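Local coordinates for protein xylose isomerase-like TIM barrel (PDB 2QW5) that binds zinc and D-xylose in a TIM barrel and is probably a sugar or sugar phosphate isomerase or epimerase, at residues Ala35-Lys38 / Lys39-Phe43; Gln103-Glu106 / Ala107-Tyr110. One frame throughout, in Å; residues are numbered along the deposited sequence.

Contact 1 (Ala35-Lys38 / Lys39-Phe43); sequences AHIK and KLQRF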
# COMPACT_ATOMS: atom_id res chain seq x y z
N ALA A 35 -22.93 19.79 -24.47
CA ALA A 35 -22.27 19.54 -25.77
C ALA A 35 -22.00 18.05 -26.01
O ALA A 35 -22.15 17.58 -27.12
CB ALA A 35 -20.99 20.37 -25.91
N HIS A 36 -21.63 17.31 -24.95
CA HIS A 36 -21.44 15.84 -25.07
C HIS A 36 -22.76 15.16 -25.39
O HIS A 36 -22.83 14.34 -26.30
CB HIS A 36 -20.90 15.20 -23.77
CG HIS A 36 -19.46 15.51 -23.47
ND1 HIS A 36 -18.51 15.67 -24.45
CD2 HIS A 36 -18.79 15.58 -22.29
CE1 HIS A 36 -17.33 15.91 -23.89
NE2 HIS A 36 -17.48 15.83 -22.58
N ILE A 37 -23.80 15.51 -24.63
CA ILE A 37 -25.15 14.93 -24.82
C ILE A 37 -25.66 15.17 -26.25
O ILE A 37 -26.17 14.25 -26.86
CB ILE A 37 -26.17 15.47 -23.81
CG1 ILE A 37 -25.90 14.93 -22.40
CG2 ILE A 37 -27.62 15.09 -24.22
CD1 ILE A 37 -26.75 15.53 -21.31
N LYS A 38 -25.51 16.39 -26.76
CA LYS A 38 -25.97 16.70 -28.12
C LYS A 38 -25.23 15.92 -29.20
O LYS A 38 -25.85 15.47 -30.19
CB LYS A 38 -25.92 18.21 -28.39
CG LYS A 38 -26.99 18.95 -27.63
CD LYS A 38 -27.07 20.43 -27.94
CE LYS A 38 -28.34 20.99 -27.31
NZ LYS A 38 -28.57 22.46 -27.51
N LYS A 39 -23.92 15.74 -29.02
CA LYS A 39 -23.11 14.95 -29.94
C LYS A 39 -23.57 13.51 -29.90
O LYS A 39 -23.77 12.87 -30.92
CB LYS A 39 -21.63 15.05 -29.57
CG LYS A 39 -20.65 14.44 -30.64
CD LYS A 39 -20.59 15.27 -31.95
CE LYS A 39 -19.27 15.11 -32.78
NZ LYS A 39 -18.99 13.77 -33.40
N LEU A 40 -23.74 13.00 -28.68
CA LEU A 40 -24.12 11.61 -28.49
C LEU A 40 -25.50 11.30 -29.05
O LEU A 40 -25.69 10.26 -29.65
CB LEU A 40 -23.99 11.22 -27.00
CG LEU A 40 -22.51 11.17 -26.54
CD1 LEU A 40 -22.36 11.20 -25.04
CD2 LEU A 40 -21.78 9.96 -27.10
N GLN A 41 -26.44 12.23 -28.86
CA GLN A 41 -27.80 12.11 -29.42
C GLN A 41 -27.79 11.89 -30.92
O GLN A 41 -28.64 11.15 -31.41
CB GLN A 41 -28.64 13.35 -29.15
CG GLN A 41 -29.21 13.44 -27.80
CD GLN A 41 -30.20 14.60 -27.73
OE1 GLN A 41 -29.86 15.76 -28.01
NE2 GLN A 41 -31.43 14.27 -27.40
N ARG A 42 -26.85 12.53 -31.63
CA ARG A 42 -26.74 12.35 -33.09
C ARG A 42 -26.43 10.90 -33.47
O ARG A 42 -26.86 10.45 -34.52
CB ARG A 42 -25.75 13.34 -33.73
CG ARG A 42 -26.19 14.80 -33.63
CD ARG A 42 -25.43 15.69 -34.61
NE ARG A 42 -25.85 17.09 -34.54
CZ ARG A 42 -26.96 17.62 -35.09
NH1 ARG A 42 -27.86 16.87 -35.76
NH2 ARG A 42 -27.19 18.92 -34.96
N PHE A 43 -25.72 10.17 -32.60
CA PHE A 43 -25.44 8.74 -32.82
C PHE A 43 -26.63 7.84 -32.49
O PHE A 43 -26.59 6.64 -32.79
CB PHE A 43 -24.25 8.24 -31.97
CG PHE A 43 -22.99 9.04 -32.13
CD1 PHE A 43 -22.61 9.58 -33.37
CD2 PHE A 43 -22.13 9.20 -31.05
CE1 PHE A 43 -21.43 10.32 -33.51
CE2 PHE A 43 -20.93 9.93 -31.17
CZ PHE A 43 -20.58 10.50 -32.41
O HOH W 1 -28.20 16.45 -30.79

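Contact 2 (Gln103-Glu106 / Ala107-Tyr110); sequences QRQE and ALEY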
# COMPACT_ATOMS: atom_id res chain seq x y z
N GLN A 103 -24.59 4.44 12.10
CA GLN A 103 -23.87 4.45 10.83
C GLN A 103 -24.85 4.05 9.72
O GLN A 103 -24.92 4.70 8.70
CB GLN A 103 -22.66 3.49 10.82
CG GLN A 103 -21.80 3.69 9.55
CD GLN A 103 -20.45 3.05 9.62
OE1 GLN A 103 -20.18 2.16 10.42
NE2 GLN A 103 -19.59 3.47 8.72
N ARG A 104 -25.62 2.98 9.96
CA ARG A 104 -26.66 2.51 9.02
C ARG A 104 -27.73 3.57 8.71
O ARG A 104 -28.15 3.73 7.54
CB ARG A 104 -27.34 1.25 9.55
CG ARG A 104 -26.41 0.08 9.62
CD ARG A 104 -27.14 -1.21 9.82
NE ARG A 104 -27.94 -1.28 11.04
CZ ARG A 104 -27.63 -1.95 12.16
NH1 ARG A 104 -26.51 -2.62 12.30
NH2 ARG A 104 -28.47 -1.93 13.17
N GLN A 105 -28.17 4.30 9.75
CA GLN A 105 -29.18 5.37 9.58
C GLN A 105 -28.62 6.51 8.80
O GLN A 105 -29.31 7.07 7.95
CB GLN A 105 -29.71 5.87 10.90
CG GLN A 105 -30.56 4.80 11.58
CD GLN A 105 -31.80 4.46 10.76
OE1 GLN A 105 -32.49 5.37 10.28
NE2 GLN A 105 -32.05 3.17 10.57
N GLU A 106 -27.37 6.86 9.08
CA GLU A 106 -26.70 7.92 8.28
C GLU A 106 -26.52 7.48 6.81
O GLU A 106 -26.58 8.31 5.90
CB GLU A 106 -25.41 8.39 8.97
CG GLU A 106 -25.77 9.24 10.21
CD GLU A 106 -24.60 9.51 11.18
OE1 GLU A 106 -23.42 9.30 10.82
OE2 GLU A 106 -24.90 9.95 12.33
N ALA A 107 -26.31 6.18 6.60
CA ALA A 107 -26.19 5.60 5.26
C ALA A 107 -27.55 5.66 4.53
O ALA A 107 -27.61 5.98 3.34
CB ALA A 107 -25.67 4.18 5.35
N LEU A 108 -28.62 5.34 5.25
CA LEU A 108 -30.00 5.46 4.72
C LEU A 108 -30.32 6.89 4.28
O LEU A 108 -30.91 7.09 3.20
CB LEU A 108 -31.02 5.01 5.76
CG LEU A 108 -32.50 4.95 5.38
CD1 LEU A 108 -32.75 4.07 4.16
CD2 LEU A 108 -33.36 4.48 6.63
N GLU A 109 -29.93 7.87 5.09
CA GLU A 109 -30.17 9.30 4.71
C GLU A 109 -29.39 9.69 3.49
O GLU A 109 -29.89 10.47 2.64
CB GLU A 109 -29.98 10.27 5.90
CG GLU A 109 -30.99 10.02 7.07
CD GLU A 109 -32.53 10.14 6.67
OE1 GLU A 109 -32.91 11.17 6.06
OE2 GLU A 109 -33.35 9.21 7.00
N TYR A 110 -28.16 9.19 3.39
CA TYR A 110 -27.32 9.39 2.21
C TYR A 110 -28.01 8.80 0.97
O TYR A 110 -28.16 9.47 -0.04
CB TYR A 110 -25.91 8.80 2.43
CG TYR A 110 -25.11 8.57 1.18
CD1 TYR A 110 -24.54 9.64 0.47
CD2 TYR A 110 -24.92 7.28 0.70
CE1 TYR A 110 -23.80 9.41 -0.69
CE2 TYR A 110 -24.20 7.04 -0.46
CZ TYR A 110 -23.64 8.10 -1.15
OH TYR A 110 -22.92 7.80 -2.30
O HOH W 2 -32.24 7.58 9.02

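Contact 1 (Ala35-Lys38 / Lys39-Phe43)
Leu40 N donates to His36 O over 2.9 Å and Gln41 N to Ile37 O over a like span, two i to i+4 bonds of an alpha helix; the next, Arg42 N to Lys38 O, is weak at 3.4 Å. The first is close to straight at the carbonyl, with a C=O...donor angle of 160°. Round the same oxygen Leu40 lays its own side chain: CG comes to 3.2 Å from His36 O, and CD1 lies 4.4 Å from CB of His36. The placement follows from chi1 of -69°, which sets CG beside the backbone N and carries the isobutyl group back along the preceding turn. Leu40 also packs on Phe48 of strand 47-51 and Ala318 of helix 314-332; an alanine here would probably open a gap between these elements and leave the flank of His36 less well covered. His36 itself turns its imidazole to Phe18, ring stacked on ring, while ND1 bonds to the hydroxyl of Tyr315. Gln41, one turn on from Ile37, brings its CG to 4.3 Å from CG2 of Ile37. Here a water donates to Lys38 O at 2.6 Å and, weakly, to Gln41 OE1, so Lys38 O, whose helical bond is weak, has the water as a second partner. The chemistry is that of an amphipathic barrel helix: aliphatic and aromatic groups of one flank seal it against strand 47-51 and helix 314-332, while on the side of Lys38 and Gln41 a water supplements the weak backbone bond.

Contact 2 (Gln103-Glu106 / Ala107-Tyr110)
Gln105 folds at chi2 (-64°), and Glu109, one turn on, folds the same way at its own chi2 (-59°); both polar ends thereby come within reach of a single water. That water lies 2.6 Å from Gln105 OE1 and 2.8 Å from Glu109 OE2 and can donate to either, but with more acceptors around it than protons the full bridge is not certain. Leu108 takes the other course: with CG anti to the backbone N (chi1 -175°) it runs alongside Gln105, both side chains pointing the same way, and its CD2 lies 3.9 Å from OE1. Ile165 of helix 148-176 touches both, which places this pair on the seam between neighbouring barrel helices. Beneath the side chains the backbone is regular, with Leu108 N bonded to Arg104 O at 2.8 Å and Glu109 N to Gln105 O at 3.0 Å. The small CB of Ala107 sits 3.3 Å from Arg104 O, and Ala107 O lies in plane at the edge of the Tyr110 ring. Tyr110 swings that ring away from the preceding turn, to stack on Phe94 and bond through its hydroxyl to Gly89 O; its side chain is about 9 Å from the bound D-xylose. At the start of the segment the amide of Gln103 bonds to Ser98 and Thr93, and Tyr100 of a second subunit packs on Gln103 and Glu106. The chemistry thus divides the helix by direction: hydrophobic and aromatic groups join it to helix 148-176 and the loops, while amide and carboxylate meet at a water on its exposed flank, Lys112 being a distant, weak partner of Glu109.

Contact 1 precedes contact 2 along the chain, and both are two-turn pieces of helices that alternate with strands in one TIM barrel. Residues 35-43 lie in the later part of helix 27-42 and just after it, a helix that links strands 11-14 and 47-51; the 103-110 segment lies early in helix 101-120, which links strands 83-87 and 125-128. Their centres are 36 Å apart, on opposite sides of the chain's centre, and their nearest atoms stay about 21 Å from each other. The two therefore relate through the eight-stranded sheet, without touching. Contact 1 borders helix 314-332, the last of the chain, whereas contact 2 borders helix 148-176, where a second subunit also packs against it.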